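Local coordinates for bartonella effector protein (Bep) substrate of VirB T4SS (Bartonella clarridgeiae, PDB 4XI8) that is a VirB-translocated effector whose Fic domain, the part described here, belongs to a family of AMP-transferring enzymes, its own AMP-transfer activity being only predicted, at residues 178-183 against 197-202; 69-74 against 148-153; 13-18 against 92-97. All coordinates share one frame; numbering follows the deposited sequence.

Contact 1: 178-183 against 197-202; sequences QFAIHA and TPMLHL
The F179 ring meets P198 obliquely, its CE2 lying 4.0 Å from P198 CG, with the two side chains crossing at about a right angle. The H201 ring has T197 O over one face, 3.2 Å above its plane and offset toward the rim, and it stacks with Y40 of the second subunit. Both belong to a roughly antiparallel helix pair of the mainly helical Fido fold: the axes of the two short segments approach to 8.2 Å at 140°, and a loop with a disordered middle joins helix 174-183 to helix 197-206. At A180 and P198 the CA atoms come within 5.1 Å, and the methyl side chain of A180 is small enough to permit this approach. A180 CB faces P198 CB, the M199 end and L202 CD1. P198, in the first turn of its helix, also sets CG against A183 CB at 3.6 Å. M199 reaches across by a bend at chi2 (-62°) and lies side by side with I181; F135 and I136 of helix 124-140 also pack against it. F179, with CG anti to its backbone N, also packs on K32 of the second subunit. M199 CE ends its reach 3.6 Å from I181 CG1 and 3.7 Å from A180 CB.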
loop_
_atom_site.group_PDB
_atom_site.type_symbol
_atom_site.label_atom_id
_atom_site.label_comp_id
_atom_site.label_asym_id
_atom_site.label_seq_id
_atom_site.Cartn_x
_atom_site.Cartn_y
_atom_site.Cartn_z
ATOM N N GLN A 178 6.521 -15.892 2.012
ATOM C CA GLN A 178 6.143 -17.190 1.466
ATOM C C GLN A 178 7.353 -17.939 0.918
ATOM O O GLN A 178 7.473 -19.152 1.089
ATOM C CB GLN A 178 5.088 -17.024 0.371
ATOM N N PHE A 179 8.247 -17.212 0.256
ATOM C CA PHE A 179 9.454 -17.814 -0.295
ATOM C C PHE A 179 10.445 -18.195 0.800
ATOM O O PHE A 179 11.084 -19.243 0.730
ATOM C CB PHE A 179 10.128 -16.867 -1.289
ATOM C CG PHE A 179 11.451 -17.367 -1.793
ATOM C CD1 PHE A 179 11.517 -18.462 -2.638
ATOM C CD2 PHE A 179 12.630 -16.750 -1.410
ATOM C CE1 PHE A 179 12.733 -18.927 -3.099
ATOM C CE2 PHE A 179 13.850 -17.211 -1.867
ATOM C CZ PHE A 179 13.900 -18.302 -2.713
ATOM N N ALA A 180 10.567 -17.337 1.807
ATOM C CA ALA A 180 11.483 -17.577 2.917
ATOM C C ALA A 180 11.103 -18.831 3.696
ATOM O O ALA A 180 11.969 -19.596 4.119
ATOM C CB ALA A 180 11.519 -16.370 3.842
ATOM N N ILE A 181 9.802 -19.039 3.878
ATOM C CA ILE A 181 9.309 -20.221 4.573
ATOM C C ILE A 181 9.512 -21.477 3.730
ATOM O O ILE A 181 9.979 -22.501 4.230
ATOM C CB ILE A 181 7.813 -20.082 4.925
ATOM C CG1 ILE A 181 7.596 -18.915 5.887
ATOM C CG2 ILE A 181 7.282 -21.365 5.536
ATOM C CD1 ILE A 181 6.147 -18.683 6.248
ATOM N N HIS A 182 9.167 -21.389 2.450
ATOM C CA HIS A 182 9.306 -22.520 1.539
ATOM C C HIS A 182 10.774 -22.901 1.355
ATOM O O HIS A 182 11.097 -24.061 1.104
ATOM C CB HIS A 182 8.669 -22.201 0.185
ATOM C CG HIS A 182 8.710 -23.341 -0.785
ATOM N ND1 HIS A 182 9.744 -23.522 -1.679
ATOM C CD2 HIS A 182 7.844 -24.358 -1.000
ATOM C CE1 HIS A 182 9.512 -24.602 -2.403
ATOM N NE2 HIS A 182 8.366 -25.128 -2.012
ATOM N N ALA A 183 11.654 -21.911 1.481
ATOM C CA ALA A 183 13.086 -22.111 1.279
ATOM C C ALA A 183 13.677 -23.063 2.312
ATOM O O ALA A 183 14.441 -23.965 1.969
ATOM C CB ALA A 183 13.815 -20.780 1.315
ATOM N N THR A 197 18.934 -19.255 4.606
ATOM C CA THR A 197 19.524 -17.991 4.167
ATOM C C THR A 197 18.485 -16.907 3.822
ATOM O O THR A 197 18.670 -15.750 4.203
ATOM C CB THR A 197 20.455 -18.204 2.949
ATOM O OG1 THR A 197 21.402 -19.238 3.242
ATOM C CG2 THR A 197 21.196 -16.922 2.608
ATOM N N PRO A 198 17.399 -17.261 3.102
ATOM C CA PRO A 198 16.394 -16.213 2.873
ATOM C C PRO A 198 15.732 -15.726 4.161
ATOM O O PRO A 198 15.383 -14.549 4.259
ATOM C CB PRO A 198 15.369 -16.900 1.965
ATOM C CG PRO A 198 16.134 -17.973 1.287
ATOM C CD PRO A 198 17.089 -18.475 2.324
ATOM N N MET A 199 15.560 -16.620 5.130
ATOM C CA MET A 199 14.973 -16.250 6.413
ATOM C C MET A 199 15.892 -15.331 7.205
ATOM O O MET A 199 15.435 -14.381 7.841
ATOM C CB MET A 199 14.646 -17.496 7.236
ATOM C CG MET A 199 13.197 -17.924 7.135
ATOM S SD MET A 199 12.086 -16.649 7.759
ATOM C CE MET A 199 10.503 -17.341 7.302
ATOM N N LEU A 200 17.189 -15.623 7.170
ATOM C CA LEU A 200 18.181 -14.785 7.833
ATOM C C LEU A 200 18.184 -13.381 7.238
ATOM O O LEU A 200 18.251 -12.390 7.964
ATOM C CB LEU A 200 19.573 -15.409 7.724
ATOM C CG LEU A 200 19.789 -16.721 8.480
ATOM C CD1 LEU A 200 21.177 -17.277 8.205
ATOM C CD2 LEU A 200 19.573 -16.524 9.974
ATOM N N HIS A 201 18.110 -13.308 5.913
ATOM C CA HIS A 201 18.056 -12.031 5.209
ATOM C C HIS A 201 16.815 -11.227 5.580
ATOM O O HIS A 201 16.869 -10.001 5.683
ATOM C CB HIS A 201 18.092 -12.254 3.696
ATOM C CG HIS A 201 19.413 -12.733 3.186
ATOM N ND1 HIS A 201 19.624 -13.071 1.866
ATOM C CD2 HIS A 201 20.597 -12.930 3.818
ATOM C CE1 HIS A 201 20.878 -13.455 1.707
ATOM N NE2 HIS A 201 21.488 -13.379 2.873
ATOM N N LEU A 202 15.700 -11.923 5.777
ATOM C CA LEU A 202 14.444 -11.271 6.128
ATOM C C LEU A 202 14.551 -10.572 7.478
ATOM O O LEU A 202 14.368 -9.360 7.573
ATOM C CB LEU A 202 13.301 -12.292 6.143
ATOM C CG LEU A 202 11.852 -11.792 6.190
ATOM C CD1 LEU A 202 10.937 -12.785 5.492
ATOM C CD2 LEU A 202 11.379 -11.561 7.619
#

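Contact 2: 69-74 against 148-153; sequences RLYEKM and NKYVQR
Apolar contact is carried by L70 and V151, whose side chains cross obliquely. The CD1 branch of L70, extended by an anti chi2 (-177°), comes to 3.7 Å from V151 CG1. The same methyl lies 4.3 Å from Y150 CB, so L70 touches two successive residues of helix 148-162. V151 CG1, anti to its carbonyl carbon, also sits at the rim of the Y71 ring, near the ring plane and 4.4 Å from Y71 CE2. Helix 32-51 also packs here, A45 against L70 and L42 against Y150.

The aromatic pair meets tip to edge. Y71 and Y150 cross at about a right angle, and Y71 OH lies in the plane of the Y150 ring, 3.5 Å from its CD2; this is a polar atom against a ring edge rather than a stack. H67, earlier on helix 60-71, has its ring against that of Y71, with the planes inclined at about 45°.

The charged groups take no part in the contact between the segments. R69 NH1 and E72 OE1 form a long salt bridge of 3.5 Å within 69-74. N148 ND2 bonds to F144 O, while R153 pairs with E157 and is met by the last modelled residues of the third subunit, through E217 O and a cation-pi contact with F218.

NKYVQR aligns with the NGRxxR end of the Fic signature, keeping N148 and R153 but with K149 and Y150 in place of its glycine and arginine, so the signature is degenerate. The contact packs the first turns of this signature helix on helix 60-71, consistent with the helical core of Fic domains.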
loop_
_atom_site.group_PDB
_atom_site.type_symbol
_atom_site.label_atom_id
_atom_site.label_comp_id
_atom_site.label_asym_id
_atom_site.label_seq_id
_atom_site.Cartn_x
_atom_site.Cartn_y
_atom_site.Cartn_z
ATOM N N ARG A 69 -6.818 -14.879 23.218
ATOM C CA ARG A 69 -7.270 -13.497 23.330
ATOM C C ARG A 69 -7.753 -12.947 21.989
ATOM O O ARG A 69 -8.652 -12.108 21.940
ATOM C CB ARG A 69 -6.149 -12.619 23.891
ATOM C CG ARG A 69 -6.633 -11.317 24.506
ATOM C CD ARG A 69 -7.612 -11.574 25.642
ATOM N NE ARG A 69 -6.968 -12.189 26.800
ATOM C CZ ARG A 69 -7.598 -12.485 27.933
ATOM N NH1 ARG A 69 -8.891 -12.222 28.062
ATOM N NH2 ARG A 69 -6.937 -13.044 28.938
ATOM N N LEU A 70 -7.159 -13.433 20.904
ATOM C CA LEU A 70 -7.492 -12.951 19.568
ATOM C C LEU A 70 -8.805 -13.528 19.042
ATOM O O LEU A 70 -9.558 -12.838 18.357
ATOM C CB LEU A 70 -6.362 -13.273 18.586
ATOM C CG LEU A 70 -5.076 -12.448 18.696
ATOM C CD1 LEU A 70 -4.094 -12.843 17.608
ATOM C CD2 LEU A 70 -5.379 -10.959 18.630
ATOM N N TYR A 71 -9.077 -14.792 19.353
ATOM C CA TYR A 71 -10.214 -15.481 18.748
ATOM C C TYR A 71 -11.226 -16.056 19.742
ATOM O O TYR A 71 -12.049 -16.887 19.362
ATOM C CB TYR A 71 -9.714 -16.612 17.841
ATOM C CG TYR A 71 -8.803 -16.159 16.720
ATOM C CD1 TYR A 71 -9.325 -15.656 15.535
ATOM C CD2 TYR A 71 -7.422 -16.245 16.843
ATOM C CE1 TYR A 71 -8.497 -15.242 14.508
ATOM C CE2 TYR A 71 -6.586 -15.834 15.820
ATOM C CZ TYR A 71 -7.129 -15.334 14.656
ATOM O OH TYR A 71 -6.301 -14.924 13.635
ATOM N N GLU A 72 -11.185 -15.624 21.000
ATOM C CA GLU A 72 -12.096 -16.185 22.000
ATOM C C GLU A 72 -13.539 -15.749 21.770
ATOM O O GLU A 72 -14.473 -16.451 22.149
ATOM C CB GLU A 72 -11.655 -15.809 23.418
ATOM C CG GLU A 72 -11.840 -14.349 23.788
ATOM C CD GLU A 72 -11.319 -14.042 25.180
ATOM O OE1 GLU A 72 -11.201 -12.846 25.522
ATOM O OE2 GLU A 72 -11.029 -14.997 25.930
ATOM N N LYS A 73 -13.714 -14.591 21.145
ATOM C CA LYS A 73 -15.044 -14.085 20.830
ATOM C C LYS A 73 -15.515 -14.657 19.502
ATOM O O LYS A 73 -16.686 -14.546 19.143
ATOM C CB LYS A 73 -15.053 -12.556 20.782
ATOM C CG LYS A 73 -15.334 -11.893 22.120
ATOM C CD LYS A 73 -15.460 -10.387 21.970
ATOM C CE LYS A 73 -16.837 -9.905 22.394
ATOM N NZ LYS A 73 -17.918 -10.550 21.597
ATOM N N MET A 74 -14.591 -15.286 18.784
ATOM C CA MET A 74 -14.861 -15.773 17.439
ATOM C C MET A 74 -15.053 -17.287 17.389
ATOM O O MET A 74 -16.056 -17.775 16.869
ATOM C CB MET A 74 -13.708 -15.369 16.517
ATOM C CG MET A 74 -14.023 -15.405 15.040
ATOM S SD MET A 74 -15.190 -14.118 14.574
ATOM C CE MET A 74 -16.538 -15.122 13.980
ATOM N N ASN A 148 -2.532 -18.804 12.537
ATOM C CA ASN A 148 -1.113 -18.912 12.857
ATOM C C ASN A 148 -0.328 -17.633 12.571
ATOM O O ASN A 148 0.492 -17.213 13.384
ATOM C CB ASN A 148 -0.487 -20.077 12.089
ATOM C CG ASN A 148 -0.961 -21.426 12.591
ATOM O OD1 ASN A 148 -0.433 -21.958 13.567
ATOM N ND2 ASN A 148 -1.961 -21.989 11.923
ATOM N N LYS A 149 -0.584 -17.018 11.419
ATOM C CA LYS A 149 0.172 -15.845 10.980
ATOM C C LYS A 149 0.134 -14.687 11.976
ATOM O O LYS A 149 1.165 -14.083 12.276
ATOM C CB LYS A 149 -0.350 -15.362 9.624
ATOM N N TYR A 150 -1.053 -14.386 12.491
ATOM C CA TYR A 150 -1.233 -13.254 13.392
ATOM C C TYR A 150 -0.633 -13.495 14.775
ATOM O O TYR A 150 -0.026 -12.596 15.355
ATOM C CB TYR A 150 -2.718 -12.911 13.513
ATOM C CG TYR A 150 -3.262 -12.198 12.298
ATOM C CD1 TYR A 150 -2.545 -11.174 11.693
ATOM C CD2 TYR A 150 -4.479 -12.562 11.740
ATOM C CE1 TYR A 150 -3.033 -10.520 10.578
ATOM C CE2 TYR A 150 -4.975 -11.916 10.622
ATOM C CZ TYR A 150 -4.248 -10.895 10.046
ATOM O OH TYR A 150 -4.737 -10.249 8.933
ATOM N N VAL A 151 -0.802 -14.704 15.303
ATOM C CA VAL A 151 -0.327 -14.999 16.651
ATOM C C VAL A 151 1.194 -15.132 16.680
ATOM O O VAL A 151 1.823 -14.827 17.691
ATOM C CB VAL A 151 -0.969 -16.284 17.222
ATOM C CG1 VAL A 151 -2.476 -16.135 17.266
ATOM C CG2 VAL A 151 -0.581 -17.504 16.403
ATOM N N GLN A 152 1.781 -15.577 15.573
ATOM C CA GLN A 152 3.232 -15.699 15.476
ATOM C C GLN A 152 3.887 -14.330 15.355
ATOM O O GLN A 152 4.966 -14.097 15.901
ATOM C CB GLN A 152 3.628 -16.573 14.285
ATOM C CG GLN A 152 3.287 -18.042 14.444
ATOM C CD GLN A 152 3.599 -18.846 13.199
ATOM O OE1 GLN A 152 4.038 -18.299 12.187
ATOM N NE2 GLN A 152 3.371 -20.152 13.266
ATOM N N ARG A 153 3.229 -13.426 14.636
ATOM C CA ARG A 153 3.747 -12.078 14.449
ATOM C C ARG A 153 3.804 -11.333 15.777
ATOM O O ARG A 153 4.837 -10.772 16.137
ATOM C CB ARG A 153 2.895 -11.306 13.439
ATOM C CG ARG A 153 3.317 -9.857 13.259
ATOM C CD ARG A 153 2.585 -9.199 12.102
ATOM N NE ARG A 153 2.850 -7.765 12.041
ATOM C CZ ARG A 153 2.438 -6.966 11.061
ATOM N NH1 ARG A 153 1.745 -7.461 10.046
ATOM N NH2 ARG A 153 2.727 -5.672 11.094
#

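Contact 3: 13-18 against 92-97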
loop_
_atom_site.group_PDB
_atom_site.type_symbol
_atom_site.label_atom_id
_atom_site.label_comp_id
_atom_site.label_asym_id
_atom_site.label_seq_id
_atom_site.Cartn_x
_atom_site.Cartn_y
_atom_site.Cartn_z
ATOM N N TYR A 13 -10.995 -31.826 8.704
ATOM C CA TYR A 13 -10.788 -32.072 10.127
ATOM C C TYR A 13 -11.938 -31.499 10.955
ATOM O O TYR A 13 -11.831 -31.357 12.171
ATOM C CB TYR A 13 -9.444 -31.498 10.586
ATOM C CG TYR A 13 -8.249 -32.186 9.955
ATOM C CD1 TYR A 13 -7.941 -33.504 10.259
ATOM C CD2 TYR A 13 -7.423 -31.515 9.065
ATOM C CE1 TYR A 13 -6.855 -34.139 9.685
ATOM C CE2 TYR A 13 -6.335 -32.140 8.486
ATOM C CZ TYR A 13 -6.053 -33.451 8.800
ATOM O OH TYR A 13 -4.969 -34.075 8.227
ATOM N N GLY A 14 -13.035 -31.173 10.275
ATOM C CA GLY A 14 -14.276 -30.792 10.926
ATOM C C GLY A 14 -14.276 -29.466 11.658
ATOM O O GLY A 14 -14.768 -29.373 12.783
ATOM N N TYR A 15 -13.726 -28.438 11.023
ATOM C CA TYR A 15 -13.738 -27.097 11.595
ATOM C C TYR A 15 -14.740 -26.186 10.888
ATOM O O TYR A 15 -15.032 -25.088 11.361
ATOM C CB TYR A 15 -12.339 -26.481 11.541
ATOM C CG TYR A 15 -11.415 -26.960 12.636
ATOM C CD1 TYR A 15 -10.738 -28.168 12.524
ATOM C CD2 TYR A 15 -11.215 -26.201 13.783
ATOM C CE1 TYR A 15 -9.891 -28.608 13.524
ATOM C CE2 TYR A 15 -10.369 -26.634 14.788
ATOM C CZ TYR A 15 -9.710 -27.837 14.653
ATOM O OH TYR A 15 -8.867 -28.274 15.650
ATOM N N THR A 16 -15.261 -26.643 9.752
ATOM C CA THR A 16 -16.201 -25.839 8.975
ATOM C C THR A 16 -17.629 -26.377 9.022
ATOM O O THR A 16 -17.890 -27.431 9.601
ATOM C CB THR A 16 -15.766 -25.745 7.501
ATOM O OG1 THR A 16 -15.799 -27.048 6.905
ATOM C CG2 THR A 16 -14.360 -25.177 7.393
ATOM N N HIS A 17 -18.546 -25.643 8.401
ATOM C CA HIS A 17 -19.943 -26.057 8.303
ATOM C C HIS A 17 -20.156 -27.041 7.157
ATOM O O HIS A 17 -19.208 -27.427 6.473
ATOM C CB HIS A 17 -20.852 -24.840 8.129
ATOM C CG HIS A 17 -21.101 -24.086 9.396
ATOM N ND1 HIS A 17 -21.228 -24.710 10.622
ATOM C CD2 HIS A 17 -21.248 -22.763 9.636
ATOM C CE1 HIS A 17 -21.441 -23.805 11.556
ATOM N NE2 HIS A 17 -21.458 -22.611 10.984
ATOM N N PHE A 18 -21.408 -27.443 6.955
ATOM C CA PHE A 18 -21.750 -28.403 5.911
ATOM C C PHE A 18 -21.538 -27.844 4.506
ATOM O O PHE A 18 -21.352 -28.605 3.555
ATOM C CB PHE A 18 -23.201 -28.863 6.072
ATOM N N THR A 92 -20.216 -32.159 17.937
ATOM C CA THR A 92 -19.292 -32.525 16.871
ATOM C C THR A 92 -17.848 -32.443 17.346
ATOM O O THR A 92 -17.495 -31.577 18.147
ATOM C CB THR A 92 -19.463 -31.622 15.635
ATOM O OG1 THR A 92 -19.281 -30.253 16.013
ATOM C CG2 THR A 92 -20.847 -31.797 15.034
ATOM N N VAL A 93 -17.013 -33.348 16.845
ATOM C CA VAL A 93 -15.610 -33.380 17.230
ATOM C C VAL A 93 -14.724 -33.179 16.009
ATOM O O VAL A 93 -15.126 -33.467 14.881
ATOM C CB VAL A 93 -15.234 -34.704 17.925
ATOM C CG1 VAL A 93 -16.032 -34.874 19.208
ATOM C CG2 VAL A 93 -15.459 -35.881 16.991
ATOM N N THR A 94 -13.514 -32.682 16.239
ATOM C CA THR A 94 -12.572 -32.452 15.156
ATOM C C THR A 94 -11.633 -33.637 14.977
ATOM O O THR A 94 -11.557 -34.520 15.832
ATOM C CB THR A 94 -11.737 -31.181 15.398
ATOM O OG1 THR A 94 -10.961 -31.336 16.592
ATOM C CG2 THR A 94 -12.642 -29.968 15.538
ATOM N N LYS A 95 -10.920 -33.647 13.858
ATOM C CA LYS A 95 -9.937 -34.685 13.586
ATOM C C LYS A 95 -8.535 -34.105 13.728
ATOM O O LYS A 95 -8.350 -32.889 13.675
ATOM C CB LYS A 95 -10.141 -35.277 12.191
ATOM C CG LYS A 95 -11.447 -36.037 12.018
ATOM C CD LYS A 95 -11.565 -36.611 10.615
ATOM C CE LYS A 95 -12.851 -37.404 10.446
ATOM N NZ LYS A 95 -14.059 -36.551 10.622
ATOM N N VAL A 96 -7.551 -34.978 13.905
ATOM C CA VAL A 96 -6.177 -34.542 14.117
ATOM C C VAL A 96 -5.296 -34.939 12.941
ATOM O O VAL A 96 -5.296 -36.097 12.525
ATOM C CB VAL A 96 -5.596 -35.136 15.416
ATOM C CG1 VAL A 96 -4.120 -34.785 15.557
ATOM C CG2 VAL A 96 -6.384 -34.646 16.619
ATOM N N PRO A 97 -4.544 -33.968 12.395
ATOM C CA PRO A 97 -3.614 -34.237 11.295
ATOM C C PRO A 97 -2.591 -35.300 11.674
ATOM O O PRO A 97 -1.930 -35.184 12.707
ATOM C CB PRO A 97 -2.935 -32.882 11.068
ATOM C CG PRO A 97 -3.916 -31.883 11.576
ATOM C CD PRO A 97 -4.579 -32.539 12.750
#
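Two tyrosines, Y13 and Y15, receive the extended run 92-97, each offering a ring face to a different residue. P97 lies over one face of the Y13 ring, crossing it obliquely, with CG 4.0 Å from the ring centroid in a CH-pi contact. At the edge of the same ring, in its plane, stands K95 CB, 3.4 Å from Y13 CD1. The K95 side chain crosses Y13 at about a right angle, and beyond CB it leads away, extended as far as a bend at chi4. Y13 OH comes to the CA-CB side of the proline ring, 3.4 Å from P97 CA, so that the phenol follows the backbone as far as the proline.

Y15 turns a face to T94. The CG2 methyl sits 3.8 Å from the centroid of the Y15 ring, again a CH-pi contact and offset toward the rim, and the same methyl also meets G14 O. T94 OG1 points elsewhere, to F86 N, and backbone hydrogen bonds between T94 and F86 join this run to the one before it; a segment in this place, ahead of the signature in sequence, probably corresponds to the flap that in Fic proteins lies beside the active site. Y15 itself meets W77 edge-to-face and touches M145 of the signature loop.

The turn that presents both tyrosines is a Schellman motif closing helix 8-12, with Y15 N bonded to I10 O and G14 N to S11 O, and with G14 as the C-prime residue at positive phi (69°). It leaves Y13 O directed at the other segment, where K95 N donates to it over 3.0 Å. This bond is fairly straight at 163°, but its donor stands above the carbonyl plane, 43° out of it.

The three contacts lie apart in one mainly helical chain. Centres of contacts 1 and 2 are about 23 Å apart, those of 2 and 3 about 19 Å, and those of 1 and 3 about 31 Å; none touches another. Contacts 2 and 3 alternate along the chain, so contact 3 joins a turn before helix 60-71 to a loop after it, and contact 2 joins that helix's end to helix 148-162. Contact 1 follows in series, on the next helix, 174-183. Contact 2 is nearest the centre of the chain, and contact 3 is peripheral. Contact 1 borders the second subunit, while R153 at contact 2 meets the third. Helix 124-140 borders both contacts 1 and 2, linking the signature helix to the helix pair 174-183/197-206.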